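Local coordinates for protein amidase (PDB 5EWQ) that probably hydrolyses carboxylic acid amides, as expected of an amidase-family enzyme, at residues A[63-68]-A[94-99]; A[87-92]-A[185-190]. All coordinates share one frame; numbering follows the deposited sequence.

Contact 1 of 2, residues A[63-68]-A[94-99]; sequences SYEELT and NAMEEA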
ATOM      1  N   SER A  63      23.961 -11.077  -4.778  1.00 83.00           N
ATOM      2  CA  SER A  63      24.349  -9.778  -4.244  1.00 82.49           C
ATOM      3  C   SER A  63      23.208  -8.779  -4.413  1.00 97.11           C
ATOM      4  O   SER A  63      22.203  -9.076  -5.061  1.00 77.81           O
ATOM      5  CB  SER A  63      25.615  -9.264  -4.931  1.00 85.60           C
ATOM      6  OG  SER A  63      25.404  -9.075  -6.319  1.00 84.61           O
ATOM      7  N   TYR A  64      23.364  -7.597  -3.827  1.00 87.53           N
ATOM      8  CA  TYR A  64      22.345  -6.558  -3.923  1.00 72.77           C
ATOM      9  C   TYR A  64      22.238  -6.013  -5.343  1.00 71.64           C
ATOM     10  O   TYR A  64      21.150  -5.671  -5.806  1.00 75.94           O
ATOM     11  CB  TYR A  64      22.646  -5.422  -2.944  1.00 72.66           C
ATOM     12  CG  TYR A  64      22.429  -5.795  -1.496  1.00 82.80           C
ATOM     13  CD1 TYR A  64      21.289  -6.483  -1.099  1.00 70.58           C
ATOM     14  CD2 TYR A  64      23.368  -5.469  -0.526  1.00 86.98           C
ATOM     15  CE1 TYR A  64      21.086  -6.826   0.222  1.00 70.99           C
ATOM     16  CE2 TYR A  64      23.175  -5.811   0.799  1.00 76.10           C
ATOM     17  CZ  TYR A  64      22.033  -6.490   1.167  1.00 80.47           C
ATOM     18  OH  TYR A  64      21.836  -6.832   2.485  1.00 74.37           O
ATOM     19  N   GLU A  65      23.373  -5.940  -6.031  1.00 74.80           N
ATOM     20  CA  GLU A  65      23.402  -5.475  -7.412  1.00 76.16           C
ATOM     21  C   GLU A  65      22.655  -6.445  -8.322  1.00 82.15           C
ATOM     22  O   GLU A  65      21.919  -6.032  -9.218  1.00 71.77           O
ATOM     23  CB  GLU A  65      24.844  -5.302  -7.892  1.00 84.46           C
ATOM     24  CG  GLU A  65      24.967  -4.792  -9.317  1.00 90.69           C
ATOM     25  CD  GLU A  65      26.408  -4.672  -9.770  1.00 94.16           C
ATOM     26  OE1 GLU A  65      26.634  -4.264 -10.929  1.00 97.56           O
ATOM     27  OE2 GLU A  65      27.315  -4.985  -8.970  1.00 94.92           O
ATOM     28  N   GLU A  66      22.848  -7.738  -8.079  1.00 85.81           N
ATOM     29  CA  GLU A  66      22.150  -8.773  -8.833  1.00 82.99           C
ATOM     30  C   GLU A  66      20.658  -8.757  -8.527  1.00 76.07           C
ATOM     31  O   GLU A  66      19.831  -8.921  -9.423  1.00 68.54           O
ATOM     32  CB  GLU A  66      22.731 -10.153  -8.522  1.00 83.64           C
ATOM     33  CG  GLU A  66      24.123 -10.389  -9.078  1.00 93.32           C
ATOM     34  CD  GLU A  66      24.681 -11.742  -8.682  1.00 95.98           C
ATOM     35  OE1 GLU A  66      24.981 -11.935  -7.485  1.00 94.89           O
ATOM     36  OE2 GLU A  66      24.815 -12.614  -9.566  1.00 97.78           O
ATOM     37  N   LEU A  67      20.325  -8.559  -7.255  1.00 69.13           N
ATOM     38  CA  LEU A  67      18.935  -8.517  -6.816  1.00 65.34           C
ATOM     39  C   LEU A  67      18.181  -7.376  -7.487  1.00 72.30           C
ATOM     40  O   LEU A  67      17.041  -7.542  -7.921  1.00 59.29           O
ATOM     41  CB  LEU A  67      18.860  -8.375  -5.294  1.00 65.08           C
ATOM     42  CG  LEU A  67      17.459  -8.327  -4.682  1.00 61.51           C
ATOM     43  CD1 LEU A  67      16.705  -9.613  -4.971  1.00 61.20           C
ATOM     44  CD2 LEU A  67      17.536  -8.072  -3.186  1.00 61.74           C
ATOM     45  N   THR A  68      18.827  -6.218  -7.570  1.00 62.37           N
ATOM     46  CA  THR A  68      18.232  -5.052  -8.208  1.00 59.61           C
ATOM     47  C   THR A  68      18.092  -5.272  -9.712  1.00 64.44           C
ATOM     48  O   THR A  68      17.103  -4.860 -10.320  1.00 65.92           O
ATOM     49  CB  THR A  68      19.067  -3.782  -7.946  1.00 60.55           C
ATOM     50  OG1 THR A  68      19.211  -3.586  -6.534  1.00 60.76           O
ATOM     51  CG2 THR A  68      18.399  -2.558  -8.558  1.00 57.72           C
ATOM     52  N   ASN A  94      19.637   5.741 -10.191  1.00 56.20           N
ATOM     53  CA  ASN A  94      20.793   5.449  -9.354  1.00 59.35           C
ATOM     54  C   ASN A  94      20.589   4.185  -8.526  1.00 60.79           C
ATOM     55  O   ASN A  94      21.307   3.951  -7.556  1.00 68.97           O
ATOM     56  CB  ASN A  94      21.093   6.629  -8.426  1.00 60.89           C
ATOM     57  CG  ASN A  94      21.325   7.922  -9.184  1.00 63.28           C
ATOM     58  OD1 ASN A  94      21.847   7.918 -10.298  1.00 62.93           O
ATOM     59  ND2 ASN A  94      20.936   9.038  -8.579  1.00 58.82           N
ATOM     60  N   ALA A  95      19.608   3.375  -8.916  1.00 56.95           N
ATOM     61  CA  ALA A  95      19.273   2.157  -8.182  1.00 63.26           C
ATOM     62  C   ALA A  95      20.449   1.188  -8.122  1.00 72.54           C
ATOM     63  O   ALA A  95      20.686   0.550  -7.097  1.00 71.56           O
ATOM     64  CB  ALA A  95      18.066   1.478  -8.810  1.00 57.88           C
HETATM   65  N   MSE A  96      21.183   1.083  -9.225  1.00 75.01           N
HETATM   66  CA  MSE A  96      22.340   0.199  -9.290  1.00 71.68           C
HETATM   67  C   MSE A  96      23.533   0.795  -8.553  1.00 81.41           C
HETATM   68  O   MSE A  96      24.259   0.085  -7.857  1.00 72.10           O
HETATM   69  CB  MSE A  96      22.710  -0.093 -10.745  1.00 70.41           C
HETATM   70  CG  MSE A  96      21.659  -0.893 -11.498  1.00 65.78           C
HETATM   71 SE   MSE A  96      21.480  -2.723 -10.842  0.65 85.47          SE
HETATM   72  CE  MSE A  96      22.168  -3.664 -12.405  1.00 69.92           C
ATOM     73  N   GLU A  97      23.729   2.102  -8.705  1.00 87.64           N
ATOM     74  CA  GLU A  97      24.840   2.791  -8.055  1.00 94.05           C
ATOM     75  C   GLU A  97      24.712   2.724  -6.537  1.00 91.76           C
ATOM     76  O   GLU A  97      25.708   2.598  -5.824  1.00100.74           O
ATOM     77  CB  GLU A  97      24.915   4.248  -8.518  1.00 95.85           C
ATOM     78  CG  GLU A  97      26.078   5.029  -7.927  1.00102.48           C
ATOM     79  CD  GLU A  97      26.309   6.354  -8.626  1.00106.19           C
ATOM     80  OE1 GLU A  97      25.620   7.339  -8.285  1.00104.04           O
ATOM     81  OE2 GLU A  97      27.182   6.410  -9.518  1.00108.22           O
ATOM     82  N   GLU A  98      23.479   2.805  -6.048  1.00 84.16           N
ATOM     83  CA  GLU A  98      23.219   2.689  -4.619  1.00 77.15           C
ATOM     84  C   GLU A  98      23.340   1.240  -4.165  1.00 75.91           C
ATOM     85  O   GLU A  98      23.769   0.966  -3.046  1.00 70.63           O
ATOM     86  CB  GLU A  98      21.832   3.238  -4.275  1.00 74.44           C
ATOM     87  CG  GLU A  98      21.677   4.732  -4.512  1.00 77.24           C
ATOM     88  CD  GLU A  98      20.258   5.215  -4.284  1.00 77.99           C
ATOM     89  OE1 GLU A  98      19.485   4.498  -3.613  1.00 86.29           O
ATOM     90  OE2 GLU A  98      19.914   6.309  -4.780  1.00 74.68           O
ATOM     91  N   ALA A  99      22.965   0.314  -5.043  1.00 68.26           N
ATOM     92  CA  ALA A  99      23.011  -1.111  -4.726  1.00 74.48           C
ATOM     93  C   ALA A  99      24.445  -1.611  -4.578  1.00 83.33           C
ATOM     94  O   ALA A  99      24.753  -2.368  -3.658  1.00 75.86           O
ATOM     95  CB  ALA A  99      22.283  -1.914  -5.791  1.00 67.84           C
TER

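Contact 2 of 2, residues A[87-92]-A[185-190]; sequences SVTEIN and GKKGQN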
ATOM      1  N   SER A  87       2.430  -1.059 -13.675  1.00 35.00           N
ATOM      2  CA  SER A  87       2.240  -0.757 -12.262  1.00 23.89           C
ATOM      3  C   SER A  87       3.366   0.108 -11.711  1.00 36.08           C
ATOM      4  O   SER A  87       3.349   0.490 -10.540  1.00 43.89           O
ATOM      5  CB  SER A  87       2.138  -2.048 -11.453  1.00 24.59           C
ATOM      6  OG  SER A  87       3.344  -2.787 -11.524  1.00 35.42           O
ATOM      7  N   VAL A  88       4.342   0.413 -12.558  1.00 35.47           N
ATOM      8  CA  VAL A  88       5.485   1.222 -12.151  1.00 34.29           C
ATOM      9  C   VAL A  88       5.484   2.573 -12.857  1.00 32.19           C
ATOM     10  O   VAL A  88       5.463   2.640 -14.085  1.00 36.73           O
ATOM     11  CB  VAL A  88       6.813   0.501 -12.440  1.00 30.51           C
ATOM     12  CG1 VAL A  88       7.989   1.373 -12.037  1.00 32.01           C
ATOM     13  CG2 VAL A  88       6.857  -0.832 -11.714  1.00 31.80           C
ATOM     14  N   THR A  89       5.501   3.648 -12.073  1.00 29.78           N
ATOM     15  CA  THR A  89       5.526   4.995 -12.629  1.00 31.94           C
ATOM     16  C   THR A  89       6.951   5.500 -12.804  1.00 38.75           C
ATOM     17  O   THR A  89       7.287   6.090 -13.829  1.00 43.86           O
ATOM     18  CB  THR A  89       4.756   5.994 -11.744  1.00 30.15           C
ATOM     19  OG1 THR A  89       5.222   5.895 -10.392  1.00 24.69           O
ATOM     20  CG2 THR A  89       3.266   5.710 -11.785  1.00 32.54           C
ATOM     21  N   GLU A  90       7.787   5.266 -11.799  1.00 35.99           N
ATOM     22  CA  GLU A  90       9.145   5.787 -11.817  1.00 34.05           C
ATOM     23  C   GLU A  90      10.175   4.725 -11.451  1.00 34.44           C
ATOM     24  O   GLU A  90       9.885   3.793 -10.702  1.00 34.12           O
ATOM     25  CB  GLU A  90       9.265   6.975 -10.860  1.00 38.70           C
ATOM     26  CG  GLU A  90      10.137   8.099 -11.384  1.00 61.45           C
ATOM     27  CD  GLU A  90       9.473   8.864 -12.513  1.00 55.13           C
ATOM     28  OE1 GLU A  90      10.195   9.329 -13.423  1.00 68.70           O
ATOM     29  OE2 GLU A  90       8.232   9.005 -12.488  1.00 34.80           O
ATOM     30  N   ILE A  91      11.381   4.876 -11.990  1.00 42.81           N
ATOM     31  CA  ILE A  91      12.495   3.995 -11.664  1.00 52.63           C
ATOM     32  C   ILE A  91      13.718   4.819 -11.290  1.00 51.74           C
ATOM     33  O   ILE A  91      14.107   5.728 -12.020  1.00 61.22           O
ATOM     34  CB  ILE A  91      12.850   3.058 -12.838  1.00 54.75           C
ATOM     35  CG1 ILE A  91      11.770   1.990 -13.014  1.00 50.99           C
ATOM     36  CG2 ILE A  91      14.200   2.395 -12.609  1.00 44.62           C
ATOM     37  CD1 ILE A  91      11.673   1.022 -11.855  1.00 46.97           C
ATOM     38  N   ASN A  92      14.313   4.508 -10.142  1.00 51.44           N
ATOM     39  CA  ASN A  92      15.535   5.170  -9.704  1.00 54.14           C
ATOM     40  C   ASN A  92      16.677   4.892 -10.676  1.00 66.92           C
ATOM     41  O   ASN A  92      17.084   3.743 -10.845  1.00 79.55           O
ATOM     42  CB  ASN A  92      15.911   4.712  -8.292  1.00 54.75           C
ATOM     43  CG  ASN A  92      16.969   5.592  -7.645  1.00 61.39           C
ATOM     44  OD1 ASN A  92      17.743   6.266  -8.325  1.00 57.87           O
ATOM     45  ND2 ASN A  92      17.007   5.585  -6.317  1.00 57.40           N
ATOM     46  N   GLY A 185      -3.468   9.475 -14.791  1.00 35.85           N
ATOM     47  CA  GLY A 185      -3.180  10.261 -15.977  1.00 17.16           C
ATOM     48  C   GLY A 185      -1.693  10.359 -16.258  1.00 27.07           C
ATOM     49  O   GLY A 185      -1.282  10.774 -17.340  1.00 47.21           O
ATOM     50  N   LYS A 186      -0.886   9.968 -15.279  1.00 18.10           N
ATOM     51  CA  LYS A 186       0.565  10.045 -15.393  1.00 18.30           C
ATOM     52  C   LYS A 186       1.153   8.866 -16.161  1.00 38.96           C
ATOM     53  O   LYS A 186       1.940   9.050 -17.090  1.00 47.87           O
ATOM     54  CB  LYS A 186       1.198  10.121 -14.003  1.00 26.23           C
ATOM     55  CG  LYS A 186       2.714  10.153 -14.008  1.00 28.15           C
ATOM     56  CD  LYS A 186       3.263  10.064 -12.597  1.00 35.61           C
ATOM     57  CE  LYS A 186       4.779  10.150 -12.580  1.00 30.01           C
ATOM     58  NZ  LYS A 186       5.318  10.043 -11.196  1.00 22.17           N
ATOM     59  N   LYS A 187       0.769   7.654 -15.770  1.00 37.45           N
ATOM     60  CA  LYS A 187       1.354   6.452 -16.354  1.00 39.21           C
ATOM     61  C   LYS A 187       0.337   5.628 -17.140  1.00 32.70           C
ATOM     62  O   LYS A 187       0.676   5.012 -18.151  1.00 50.48           O
ATOM     63  CB  LYS A 187       1.985   5.587 -15.260  1.00 18.81           C
ATOM     64  CG  LYS A 187       2.913   4.513 -15.792  1.00 33.23           C
ATOM     65  CD  LYS A 187       4.061   5.128 -16.578  1.00 38.27           C
ATOM     66  CE  LYS A 187       4.926   4.059 -17.223  1.00 34.85           C
ATOM     67  NZ  LYS A 187       4.172   3.272 -18.238  1.00 41.39           N
ATOM     68  N   GLY A 188      -0.907   5.614 -16.675  1.00 31.57           N
ATOM     69  CA  GLY A 188      -1.955   4.867 -17.347  1.00 17.20           C
ATOM     70  C   GLY A 188      -2.664   3.886 -16.433  1.00 25.59           C
ATOM     71  O   GLY A 188      -2.715   4.079 -15.218  1.00 30.46           O
ATOM     72  N   GLN A 189      -3.205   2.823 -17.021  1.00 23.27           N
ATOM     73  CA  GLN A 189      -4.006   1.857 -16.277  1.00 18.97           C
ATOM     74  C   GLN A 189      -3.173   0.725 -15.682  1.00 36.71           C
ATOM     75  O   GLN A 189      -2.364   0.106 -16.371  1.00 35.63           O
ATOM     76  CB  GLN A 189      -5.094   1.270 -17.178  1.00 19.15           C
ATOM     77  CG  GLN A 189      -5.916   0.174 -16.521  1.00 25.67           C
ATOM     78  CD  GLN A 189      -6.750   0.689 -15.366  1.00 35.47           C
ATOM     79  OE1 GLN A 189      -7.573   1.588 -15.535  1.00 37.15           O
ATOM     80  NE2 GLN A 189      -6.536   0.125 -14.182  1.00 22.76           N
ATOM     81  N   ASN A 190      -3.382   0.465 -14.397  1.00 32.76           N
ATOM     82  CA  ASN A 190      -2.757  -0.663 -13.720  1.00 19.35           C
ATOM     83  C   ASN A 190      -3.542  -1.938 -14.003  1.00 25.35           C
ATOM     84  O   ASN A 190      -4.774  -1.930 -13.973  1.00 40.17           O
ATOM     85  CB  ASN A 190      -2.686  -0.408 -12.212  1.00 27.80           C
ATOM     86  CG  ASN A 190      -1.542  -1.146 -11.539  1.00 27.74           C
ATOM     87  OD1 ASN A 190      -0.759  -0.546 -10.806  1.00 42.02           O
ATOM     88  ND2 ASN A 190      -1.449  -2.449 -11.773  1.00 32.38           N
TER

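Contact 1 of 2, residues A[63-68]-A[94-99]
Thr68 packs against Ala95, Met96 and Ala99 where two helices of the amidase fold, 64-79 and 95-104, lie side by side as a nearly antiparallel pair. Their short segments approach to 8.8 Å between axes at 157°. From CB, which faces the other helix and sits 3.9 Å from Met96 SE, the threonine forks. CG2, anti to its own backbone N, meets Met96 SE on one hand and the CB of Ala95 on the other, at 3.8 Å and 4.1 Å. OG1, anti to the carbonyl carbon (chi1 -56°), goes the other way, touching Ala99 CB while binding Tyr64 O one turn back at 2.9 Å. Threonine suits the place because the methyl joins the apolar seam while the hydroxyl is satisfied within its own helix. That carbonyl is gripped twice, Thr68 N and OG1 arriving from opposite faces of its plane. Alanines at 95 and 99 bring little bulk to the seam, and Ala99 CB lies close to Glu65 CA. Further along helix 95-104, Asp103 accepts from Tyr64 N and Glu65 N at the start of helix 64-79, and Arg100 forms a salt bridge with Glu65. Met96, a selenomethionine, runs past Thr68 in the opposite direction, and its SE lies 3.7 Å from Glu65 O.

Contact 2 of 2, residues A[87-92]-A[185-190]
Glu90 and Lys186 join edge strand 88-91 of the large mixed sheet to the turn between the short strands 183-184 and 188-189. The strand is distorted here by a classic beta bulge, Thr89 and Glu90 both facing Lys165 of the neighbouring strand. Among the charged contacts, Lys186 reaches out fully extended, its CG anti to the backbone N (chi1 178°), and crosses Glu90 at about a right angle. Lys186 NZ makes a salt bridge with Glu90 OE2 at 3.4 Å, weak as a hydrogen bond. Each charge has another partner, Asp123 for the lysine and Arg21 for the glutamate, so the buried ions would balance one another in a small network. The aliphatic contacts belong to Lys187 and Thr89: the threonine methyl CG2 rests 3.7 Å from Lys187 CB, while OG1 bonds to Asp123. A long lysine suits this site because its methylenes can pass the strand while NZ reaches Gln80 and Asn86. Last come carbons against polar oxygens. Lys187 CE lies 3.5 Å from Val88 O. At Ser87, whose OG is bonded to Asp79, the amide of Asn190 covers the carbon side, with Asn190 OD1 3.3 Å from both CA and CB of Ser87.

From the N terminus the chain meets 63-68, then 87-92, 94-99 and finally 185-190, so the two contacts alternate and their loops cross. Contact 1 closes a loop of 25 residues that runs down helix 64-79, through edge strand 88-91 and into helix 95-104. Contact 2 starts within that loop and closes a far longer one of 92 residues, which takes in strands 118-122 and 161-166 before returning at the turn by 188-189. One ties two helices together beside the sheet; the other ties the sheet's edge to a small hairpin. The centres of the two contacts are about 21 Å apart, yet a weak hydrogen bond between Asn92 ND2 and Glu98 OE2 joins them directly.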